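Local coordinates for ESAT-6/WXG100 secretion system protein (Streptococcus gallolyticus, PDB 7JQE) that forms the extracellular region of EsaA, a membrane subunit of the bacterial type VIIb secretion system, and probably takes part in toxin export, at residues V203-F214 / V228-G239; M422-P430 / I438-A449. All coordinates share one frame; numbering follows the deposited sequence.

Contact 1: V203-F214 / V228-G239; sequences VDVAASDYATLF and VSDYQSKLALLG. With EDO (1,2-ethanediol), chain F.
Val203 CG1 approaches Leu238 CD1 at 4.4 Å, the start of an apolar seam in which a loop and the helix 211-219 it leads into pack on helix 225-244, the two arms of a helical hairpin. The CB of Asp204 points away from that helix, but its carbonyl O lies 3.6 Å from Leu235 CD2. OD1 of Asp204 accepts from Ala206 N, closing an Asx turn, while OD2 is taken by Gly252 N. Val205 comes nearest to the helix backbone and sets CG1 against Leu238 CB at 4.0 Å. Ala207 CB then touches both CB and CD1 of Leu235. The Tyr210 ring offers one face to the same leucine: CD1 stands 3.9 Å from the ring centroid and 10° off the normal, a CH-pi contact over the centre of the ring. At its far end Tyr210 OH donates to Asp204 O (2.6 Å), in the carbonyl plane and on a lone pair, closing the loop back on residue 204. Phe214, with CG anti to its carbonyl carbon (chi1 -75°), reaches toward helix 225-244 and slides antiparallel past Val228, whose two methyls both touch it; CG lies 4.0 Å from Val228 CG1. Met223, from the loop between the helices, packs on both residues. Beyond them Phe214 CZ ends 3.8 Å from Tyr231 CB.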
loop_
_atom_site.group_PDB
_atom_site.type_symbol
_atom_site.label_atom_id
_atom_site.label_comp_id
_atom_site.label_asym_id
_atom_site.label_seq_id
_atom_site.Cartn_x
_atom_site.Cartn_y
_atom_site.Cartn_z
ATOM N N VAL A 203 10.974 -2.128 -12.183
ATOM C CA VAL A 203 10.074 -1.066 -12.610
ATOM C C VAL A 203 10.894 0.105 -13.132
ATOM O O VAL A 203 11.995 0.383 -12.648
ATOM C CB VAL A 203 9.149 -0.620 -11.456
ATOM C CG1 VAL A 203 8.391 0.636 -11.836
ATOM C CG2 VAL A 203 8.195 -1.741 -11.091
ATOM N N ASP A 204 10.349 0.791 -14.134
ATOM C CA ASP A 204 10.971 1.967 -14.731
ATOM C C ASP A 204 10.219 3.195 -14.239
ATOM O O ASP A 204 9.037 3.364 -14.557
ATOM C CB ASP A 204 10.940 1.877 -16.260
ATOM C CG ASP A 204 11.669 3.025 -16.940
ATOM O OD1 ASP A 204 11.825 4.099 -16.328
ATOM O OD2 ASP A 204 12.076 2.854 -18.110
ATOM N N VAL A 205 10.901 4.050 -13.467
ATOM C CA VAL A 205 10.228 5.165 -12.797
ATOM C C VAL A 205 10.237 6.456 -13.603
ATOM O O VAL A 205 9.548 7.414 -13.218
ATOM C CB VAL A 205 10.851 5.451 -11.416
ATOM C CG1 VAL A 205 10.893 4.183 -10.584
ATOM C CG2 VAL A 205 12.239 6.042 -11.575
ATOM N N ALA A 206 10.992 6.522 -14.697
ATOM C CA ALA A 206 10.984 7.696 -15.568
ATOM C C ALA A 206 9.642 7.764 -16.288
ATOM O O ALA A 206 9.389 7.009 -17.227
ATOM C CB ALA A 206 12.136 7.630 -16.563
ATOM N N ALA A 207 8.777 8.682 -15.852
ATOM C CA ALA A 207 7.430 8.752 -16.407
ATOM C C ALA A 207 7.436 9.160 -17.875
ATOM O O ALA A 207 6.558 8.739 -18.636
ATOM C CB ALA A 207 6.577 9.722 -15.594
ATOM N N SER A 208 8.407 9.978 -18.290
ATOM C CA SER A 208 8.456 10.423 -19.680
ATOM C C SER A 208 8.542 9.240 -20.638
ATOM O O SER A 208 7.975 9.279 -21.737
ATOM C CB SER A 208 9.644 11.362 -19.889
ATOM O OG SER A 208 9.662 12.384 -18.907
ATOM N N ASP A 209 9.249 8.180 -20.241
ATOM C CA ASP A 209 9.361 6.998 -21.086
ATOM C C ASP A 209 8.019 6.325 -21.344
ATOM O O ASP A 209 7.961 5.398 -22.158
ATOM C CB ASP A 209 10.327 5.992 -20.455
ATOM C CG ASP A 209 11.785 6.370 -20.667
ATOM O OD1 ASP A 209 12.051 7.461 -21.222
ATOM O OD2 ASP A 209 12.666 5.568 -20.282
ATOM N N TYR A 210 6.949 6.757 -20.681
ATOM C CA TYR A 210 5.628 6.170 -20.859
ATOM C C TYR A 210 4.749 6.952 -21.828
ATOM O O TYR A 210 3.668 6.470 -22.183
ATOM C CB TYR A 210 4.915 6.060 -19.504
ATOM C CG TYR A 210 5.528 5.047 -18.560
ATOM C CD1 TYR A 210 6.754 5.286 -17.948
ATOM C CD2 TYR A 210 4.878 3.854 -18.275
ATOM C CE1 TYR A 210 7.313 4.362 -17.083
ATOM C CE2 TYR A 210 5.432 2.923 -17.415
ATOM C CZ TYR A 210 6.647 3.184 -16.818
ATOM O OH TYR A 210 7.200 2.261 -15.960
ATOM N N ALA A 211 5.193 8.130 -22.272
ATOM C CA ALA A 211 4.358 9.009 -23.086
ATOM C C ALA A 211 3.747 8.275 -24.272
ATOM O O ALA A 211 2.521 8.221 -24.422
ATOM C CB ALA A 211 5.180 10.206 -23.564
ATOM N N THR A 212 4.597 7.711 -25.133
ATOM C CA THR A 212 4.105 7.055 -26.339
ATOM C C THR A 212 3.136 5.929 -25.996
ATOM O O THR A 212 2.039 5.842 -26.560
ATOM C CB THR A 212 5.282 6.535 -27.168
ATOM O OG1 THR A 212 6.037 5.591 -26.400
ATOM C CG2 THR A 212 6.193 7.687 -27.560
ATOM N N LEU A 213 3.520 5.065 -25.054
ATOM C CA LEU A 213 2.646 3.971 -24.639
ATOM C C LEU A 213 1.287 4.489 -24.185
ATOM O O LEU A 213 0.241 3.992 -24.619
ATOM C CB LEU A 213 3.307 3.171 -23.520
ATOM C CG LEU A 213 2.383 2.188 -22.806
ATOM C CD1 LEU A 213 2.065 1.019 -23.715
ATOM C CD2 LEU A 213 2.997 1.710 -21.495
ATOM N N PHE A 214 1.285 5.482 -23.291
ATOM C CA PHE A 214 0.024 6.041 -22.818
ATOM C C PHE A 214 -0.755 6.695 -23.953
ATOM O O PHE A 214 -1.991 6.693 -23.941
ATOM C CB PHE A 214 0.287 7.049 -21.695
ATOM C CG PHE A 214 0.643 6.417 -20.371
ATOM C CD1 PHE A 214 0.099 5.195 -19.998
ATOM C CD2 PHE A 214 1.523 7.047 -19.496
ATOM C CE1 PHE A 214 0.425 4.609 -18.782
ATOM C CE2 PHE A 214 1.853 6.468 -18.271
ATOM C CZ PHE A 214 1.306 5.249 -17.916
ATOM N N VAL A 228 -4.290 7.799 -16.943
ATOM C CA VAL A 228 -2.959 8.234 -17.349
ATOM C C VAL A 228 -2.424 9.290 -16.391
ATOM O O VAL A 228 -1.219 9.354 -16.124
ATOM C CB VAL A 228 -2.994 8.743 -18.801
ATOM C CG1 VAL A 228 -1.688 9.439 -19.155
ATOM C CG2 VAL A 228 -3.265 7.583 -19.749
ATOM N N SER A 229 -3.305 10.137 -15.864
ATOM C CA SER A 229 -2.857 11.164 -14.935
ATOM C C SER A 229 -2.433 10.549 -13.606
ATOM O O SER A 229 -1.447 10.986 -12.997
ATOM C CB SER A 229 -3.962 12.197 -14.733
ATOM O OG SER A 229 -3.508 13.276 -13.936
ATOM N N ASP A 230 -3.152 9.520 -13.151
ATOM C CA ASP A 230 -2.816 8.900 -11.875
ATOM C C ASP A 230 -1.518 8.107 -11.963
ATOM O O ASP A 230 -0.673 8.195 -11.066
ATOM C CB ASP A 230 -3.966 8.010 -11.408
ATOM C CG ASP A 230 -5.203 8.808 -11.032
ATOM O OD1 ASP A 230 -5.072 10.024 -10.770
ATOM O OD2 ASP A 230 -6.306 8.219 -10.995
ATOM N N TYR A 231 -1.337 7.322 -13.032
ATOM C CA TYR A 231 -0.094 6.572 -13.177
ATOM C C TYR A 231 1.104 7.504 -13.257
ATOM O O TYR A 231 2.206 7.144 -12.824
ATOM C CB TYR A 231 -0.151 5.668 -14.410
ATOM C CG TYR A 231 -0.984 4.416 -14.216
ATOM C CD1 TYR A 231 -2.140 4.200 -14.961
ATOM C CD2 TYR A 231 -0.613 3.452 -13.288
ATOM C CE1 TYR A 231 -2.902 3.055 -14.783
ATOM C CE2 TYR A 231 -1.367 2.307 -13.101
ATOM C CZ TYR A 231 -2.510 2.113 -13.848
ATOM O OH TYR A 231 -3.258 0.972 -13.662
ATOM N N GLN A 232 0.911 8.707 -13.798
ATOM C CA GLN A 232 1.994 9.683 -13.819
ATOM C C GLN A 232 2.274 10.237 -12.427
ATOM O O GLN A 232 3.429 10.541 -12.107
ATOM C CB GLN A 232 1.658 10.807 -14.796
ATOM C CG GLN A 232 1.756 10.385 -16.253
ATOM C CD GLN A 232 1.135 11.390 -17.199
ATOM O OE1 GLN A 232 0.419 12.299 -16.778
ATOM N NE2 GLN A 232 1.404 11.231 -18.489
ATOM N N SER A 233 1.239 10.374 -11.589
ATOM C CA SER A 233 1.453 10.781 -10.200
ATOM C C SER A 233 2.163 9.688 -9.414
ATOM O O SER A 233 3.125 9.958 -8.686
ATOM C CB SER A 233 0.122 11.127 -9.531
ATOM O OG SER A 233 -0.438 12.297 -10.094
ATOM N N LYS A 234 1.695 8.444 -9.544
ATOM C CA LYS A 234 2.346 7.340 -8.852
ATOM C C LYS A 234 3.791 7.188 -9.297
ATOM O O LYS A 234 4.679 6.935 -8.473
ATOM C CB LYS A 234 1.565 6.051 -9.082
ATOM C CG LYS A 234 0.105 6.198 -8.729
ATOM C CD LYS A 234 -0.653 4.904 -8.884
ATOM C CE LYS A 234 -2.103 5.092 -8.478
ATOM N NZ LYS A 234 -2.900 3.851 -8.661
ATOM N N LEU A 235 4.054 7.351 -10.595
ATOM C CA LEU A 235 5.432 7.286 -11.074
ATOM C C LEU A 235 6.265 8.417 -10.493
ATOM O O LEU A 235 7.445 8.229 -10.177
ATOM C CB LEU A 235 5.469 7.330 -12.601
ATOM C CG LEU A 235 5.060 6.036 -13.286
ATOM C CD1 LEU A 235 4.789 6.283 -14.765
ATOM C CD2 LEU A 235 6.164 5.007 -13.089
ATOM N N ALA A 236 5.672 9.606 -10.362
ATOM C CA ALA A 236 6.394 10.718 -9.751
ATOM C C ALA A 236 6.780 10.388 -8.316
ATOM O O ALA A 236 7.888 10.714 -7.873
ATOM C CB ALA A 236 5.550 11.991 -9.807
ATOM N N LEU A 237 5.884 9.718 -7.585
ATOM C CA LEU A 237 6.161 9.361 -6.198
ATOM C C LEU A 237 7.263 8.314 -6.107
ATOM O O LEU A 237 8.169 8.429 -5.272
ATOM C CB LEU A 237 4.882 8.863 -5.522
ATOM C CG LEU A 237 5.010 8.289 -4.108
ATOM C CD1 LEU A 237 5.615 9.310 -3.156
ATOM C CD2 LEU A 237 3.657 7.801 -3.591
ATOM N N LEU A 238 7.204 7.282 -6.958
ATOM C CA LEU A 238 8.280 6.296 -6.981
ATOM C C LEU A 238 9.622 6.955 -7.257
ATOM O O LEU A 238 10.661 6.477 -6.786
ATOM C CB LEU A 238 7.994 5.222 -8.029
ATOM C CG LEU A 238 6.695 4.436 -7.851
ATOM C CD1 LEU A 238 6.479 3.492 -9.029
ATOM C CD2 LEU A 238 6.733 3.667 -6.556
ATOM N N GLY A 239 9.626 8.046 -8.022
ATOM C CA GLY A 239 10.862 8.777 -8.236
ATOM C C GLY A 239 11.369 9.427 -6.966
ATOM O O GLY A 239 12.566 9.381 -6.670
HETATM C C1 EDO F . -6.589 5.199 -8.923
HETATM O O1 EDO F . -5.519 6.042 -8.479
HETATM C C2 EDO F . -6.862 4.113 -7.887
HETATM O O2 EDO F . -5.691 3.303 -7.723
#

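Contact 2: M422-P430 / I438-A449. With EDO (1,2-ethanediol), chain M; EDO (1,2-ethanediol), chain H.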
loop_
_atom_site.group_PDB
_atom_site.type_symbol
_atom_site.label_atom_id
_atom_site.label_comp_id
_atom_site.label_asym_id
_atom_site.label_seq_id
_atom_site.Cartn_x
_atom_site.Cartn_y
_atom_site.Cartn_z
HETATM N N MSE A 422 2.207 1.300 -1.146
HETATM C CA MSE A 422 3.027 1.065 0.033
HETATM C C MSE A 422 3.678 2.367 0.471
HETATM O O MSE A 422 3.567 2.771 1.628
HETATM C CB MSE A 422 4.091 0.010 -0.247
HETATM C CG MSE A 422 3.544 -1.393 -0.425
HETATM SE SE MSE A 422 4.944 -2.660 -0.933
HETATM C CE MSE A 422 3.935 -4.317 -0.713
ATOM N N ILE A 423 4.349 3.032 -0.470
ATOM C CA ILE A 423 4.988 4.308 -0.161
ATOM C C ILE A 423 3.964 5.296 0.383
ATOM O O ILE A 423 4.195 5.963 1.397
ATOM C CB ILE A 423 5.704 4.864 -1.402
ATOM C CG1 ILE A 423 6.778 3.880 -1.872
ATOM C CG2 ILE A 423 6.312 6.218 -1.095
ATOM C CD1 ILE A 423 7.432 4.259 -3.203
ATOM N N GLN A 424 2.812 5.400 -0.282
ATOM C CA GLN A 424 1.773 6.325 0.162
ATOM C C GLN A 424 1.358 6.055 1.607
ATOM O O GLN A 424 1.129 6.992 2.381
ATOM C CB GLN A 424 0.564 6.219 -0.764
ATOM C CG GLN A 424 -0.634 7.028 -0.320
ATOM C CD GLN A 424 -1.841 6.815 -1.215
ATOM O OE1 GLN A 424 -1.890 5.861 -1.991
ATOM N NE2 GLN A 424 -2.822 7.702 -1.108
ATOM N N THR A 425 1.249 4.779 1.986
ATOM C CA THR A 425 0.711 4.415 3.290
ATOM C C THR A 425 1.725 4.615 4.408
ATOM O O THR A 425 1.337 4.815 5.565
ATOM C CB THR A 425 0.247 2.958 3.274
ATOM O OG1 THR A 425 -0.669 2.759 2.189
ATOM C CG2 THR A 425 -0.440 2.599 4.581
ATOM N N LEU A 426 3.016 4.557 4.089
ATOM C CA LEU A 426 4.065 4.712 5.085
ATOM C C LEU A 426 4.492 6.162 5.267
ATOM O O LEU A 426 4.811 6.571 6.388
ATOM C CB LEU A 426 5.282 3.864 4.702
ATOM C CG LEU A 426 5.083 2.346 4.754
ATOM C CD1 LEU A 426 6.306 1.612 4.220
ATOM C CD2 LEU A 426 4.761 1.892 6.172
ATOM N N TYR A 427 4.507 6.959 4.197
ATOM C CA TYR A 427 5.052 8.306 4.271
ATOM C C TYR A 427 4.018 9.411 4.123
ATOM O O TYR A 427 4.370 10.587 4.271
ATOM C CB TYR A 427 6.150 8.485 3.215
ATOM C CG TYR A 427 7.358 7.634 3.518
ATOM C CD1 TYR A 427 7.441 6.329 3.055
ATOM C CD2 TYR A 427 8.399 8.120 4.302
ATOM C CE1 TYR A 427 8.536 5.538 3.337
ATOM C CE2 TYR A 427 9.500 7.336 4.593
ATOM C CZ TYR A 427 9.561 6.044 4.110
ATOM O OH TYR A 427 10.650 5.255 4.394
ATOM N N GLY A 428 2.761 9.078 3.855
ATOM C CA GLY A 428 1.721 10.080 3.783
ATOM C C GLY A 428 1.059 10.345 5.125
ATOM O O GLY A 428 0.887 9.447 5.956
ATOM N N GLU A 429 0.691 11.599 5.335
ATOM C CA GLU A 429 -0.237 11.898 6.411
ATOM C C GLU A 429 -1.445 10.977 6.281
ATOM O O GLU A 429 -1.850 10.648 5.160
ATOM C CB GLU A 429 -0.669 13.368 6.351
ATOM C CG GLU A 429 0.398 14.343 6.831
ATOM C CD GLU A 429 0.547 14.320 8.337
ATOM O OE1 GLU A 429 -0.469 14.531 9.037
ATOM O OE2 GLU A 429 1.674 14.079 8.818
ATOM N N PRO A 430 -2.028 10.521 7.382
ATOM C CA PRO A 430 -3.120 9.549 7.277
ATOM C C PRO A 430 -4.207 10.040 6.334
ATOM O O PRO A 430 -4.748 11.134 6.499
ATOM C CB PRO A 430 -3.624 9.433 8.717
ATOM C CG PRO A 430 -2.445 9.823 9.557
ATOM C CD PRO A 430 -1.736 10.886 8.776
ATOM N N ILE A 438 3.549 14.243 -0.545
ATOM C CA ILE A 438 4.178 13.284 0.356
ATOM C C ILE A 438 5.689 13.478 0.316
ATOM O O ILE A 438 6.305 13.428 -0.752
ATOM C CB ILE A 438 3.790 11.846 -0.017
ATOM C CG1 ILE A 438 2.266 11.688 0.065
ATOM C CG2 ILE A 438 4.500 10.848 0.886
ATOM C CD1 ILE A 438 1.780 10.279 -0.138
ATOM N N ASP A 439 6.287 13.699 1.485
ATOM C CA ASP A 439 7.724 13.915 1.613
ATOM C C ASP A 439 8.366 12.657 2.188
ATOM O O ASP A 439 7.852 12.078 3.148
ATOM C CB ASP A 439 8.005 15.124 2.509
ATOM C CG ASP A 439 9.461 15.556 2.472
ATOM O OD1 ASP A 439 10.354 14.683 2.537
ATOM O OD2 ASP A 439 9.716 16.777 2.382
ATOM N N ILE A 440 9.481 12.234 1.599
ATOM C CA ILE A 440 10.144 10.990 1.983
ATOM C C ILE A 440 11.318 11.240 2.923
ATOM O O ILE A 440 11.404 10.634 3.991
ATOM C CB ILE A 440 10.591 10.211 0.727
ATOM C CG1 ILE A 440 9.416 10.028 -0.237
ATOM C CG2 ILE A 440 11.158 8.858 1.125
ATOM C CD1 ILE A 440 8.283 9.221 0.327
ATOM N N THR A 441 12.239 12.131 2.541
ATOM C CA THR A 441 13.441 12.339 3.345
ATOM C C THR A 441 13.099 12.841 4.743
ATOM O O THR A 441 13.760 12.471 5.720
ATOM C CB THR A 441 14.389 13.317 2.646
ATOM O OG1 THR A 441 13.670 14.495 2.263
ATOM C CG2 THR A 441 15.006 12.676 1.413
ATOM N N ASN A 442 12.069 13.685 4.858
ATOM C CA ASN A 442 11.617 14.245 6.130
ATOM C C ASN A 442 10.147 13.889 6.322
ATOM O O ASN A 442 9.256 14.705 6.039
ATOM C CB ASN A 442 11.836 15.755 6.174
ATOM C CG ASN A 442 13.307 16.127 6.148
ATOM O OD1 ASN A 442 13.761 16.845 5.258
ATOM N ND2 ASN A 442 14.061 15.633 7.126
ATOM N N PRO A 443 9.857 12.682 6.808
ATOM C CA PRO A 443 8.459 12.255 6.966
ATOM C C PRO A 443 7.655 13.246 7.799
ATOM O O PRO A 443 8.190 13.933 8.672
ATOM C CB PRO A 443 8.579 10.901 7.678
ATOM C CG PRO A 443 9.965 10.423 7.371
ATOM C CD PRO A 443 10.812 11.659 7.269
ATOM N N SER A 444 6.354 13.302 7.528
ATOM C CA SER A 444 5.467 14.184 8.269
ATOM C C SER A 444 5.122 13.584 9.632
ATOM O O SER A 444 5.229 12.374 9.857
ATOM C CB SER A 444 4.194 14.460 7.473
ATOM O OG SER A 444 3.451 13.270 7.292
ATOM N N ALA A 445 4.678 14.457 10.544
ATOM C CA ALA A 445 4.573 14.088 11.956
ATOM C C ALA A 445 3.692 12.862 12.169
ATOM O O ALA A 445 4.023 11.990 12.980
ATOM C CB ALA A 445 4.039 15.268 12.766
ATOM N N ASN A 446 2.568 12.775 11.457
ATOM C CA ASN A 446 1.608 11.693 11.653
ATOM C C ASN A 446 1.829 10.509 10.717
ATOM O O ASN A 446 1.067 9.536 10.780
ATOM C CB ASN A 446 0.184 12.226 11.490
ATOM C CG ASN A 446 -0.103 13.391 12.419
ATOM O OD1 ASN A 446 -0.431 13.198 13.591
ATOM N ND2 ASN A 446 0.037 14.608 11.906
ATOM N N SER A 447 2.852 10.556 9.871
ATOM C CA SER A 447 3.108 9.455 8.957
ATOM C C SER A 447 3.435 8.187 9.731
ATOM O O SER A 447 3.955 8.229 10.847
ATOM C CB SER A 447 4.265 9.802 8.026
ATOM O OG SER A 447 5.501 9.696 8.710
ATOM N N VAL A 448 3.138 7.041 9.118
ATOM C CA VAL A 448 3.525 5.772 9.728
ATOM C C VAL A 448 5.034 5.707 9.915
ATOM O O VAL A 448 5.522 5.161 10.911
ATOM C CB VAL A 448 3.004 4.592 8.888
ATOM C CG1 VAL A 448 3.592 3.279 9.394
ATOM C CG2 VAL A 448 1.472 4.557 8.923
ATOM N N ALA A 449 5.798 6.275 8.977
ATOM C CA ALA A 449 7.250 6.225 9.095
ATOM C C ALA A 449 7.725 6.904 10.368
ATOM O O ALA A 449 8.770 6.537 10.917
ATOM C CB ALA A 449 7.910 6.876 7.882
HETATM C C1 EDO M . 12.803 6.838 6.010
HETATM O O1 EDO M . 12.090 6.095 7.009
HETATM C C2 EDO M . 12.517 8.328 6.173
HETATM O O2 EDO M . 13.292 9.088 5.236
HETATM C C1 EDO H . -3.408 6.155 3.005
HETATM O O1 EDO H . -4.332 7.054 3.625
HETATM C C2 EDO H . -2.136 6.924 2.660
HETATM O O2 EDO H . -1.623 7.590 3.821
#
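The Tyr427 ring is held between Ile440 and Ala449, where the loop that follows helix 396-427 folds back over the helix end. Ala449 CB makes a CH-pi contact over one face, 4.1 Å from the ring centroid and 29° off its normal. Ile440 CG2 lies over the opposite face, offset toward the rim, and Pro443 CG sits at the edge. Bent at chi2, the Ile440 chain brings CD1 within 3.7 Å of Tyr427 CB. Ile438 CG2 packs on that same CB, while its CD1 rests against the backbone of Gln424 and Gly428. Farther round, Leu426 CD2 meets Val448 CG1 at 3.7 Å.

Among the polar links, Ala449 N donates to Leu426 O (2.8 Å) in the carbonyl plane, joining the end of one helix to the start of the next. Glu429, bent at chi2 (-74°), brings its carboxylate over the Ser444-Ser447 type I turn. Asn446 ND2 donates to the syn lone pair of Glu429 OE1 at 2.9 Å, although the carboxylate and amide planes stand 78° apart. Ser447 is the N-cap of helix 448-451, its OG weakly accepting from Asn450 N and also donating to Ser444 O (2.9 Å), which accepts from Ser447 N as well.

An ethanediol probably from the crystallisation liquor donates through O2 to Ile440 O and weakly through O1 to Tyr427 OH.

Around this turn-back, helix 225-244 packs on Ile423 and Ile440, helix 191-200 lies against Met422 and Leu426, and Asn446 O accepts from Tyr452 OH of the second subunit.

Contact 1 closes before contact 2 opens along the chain, and their centres lie about 20 Å apart, yet the two share a packed boundary. Helix 225-244 carries its leucines into helix 396-427: Leu238 CD2 comes 3.5 Å from Ile423 CD1, and Leu237 CD1 is 3.8 Å from Ile423 CG2. Leu238 therefore touches both the loop at 203-205 and the helix of contact 2. One turn earlier on the same helix, Lys234 forms a salt bridge with Asp417, a residue of helix 396-427 ahead of 422-430. Both contacts also reach the second subunit: Tyr231 and Lys234 lie on its Ser414, and Gln424 on its Met422, placing this helical region at the dimer interface.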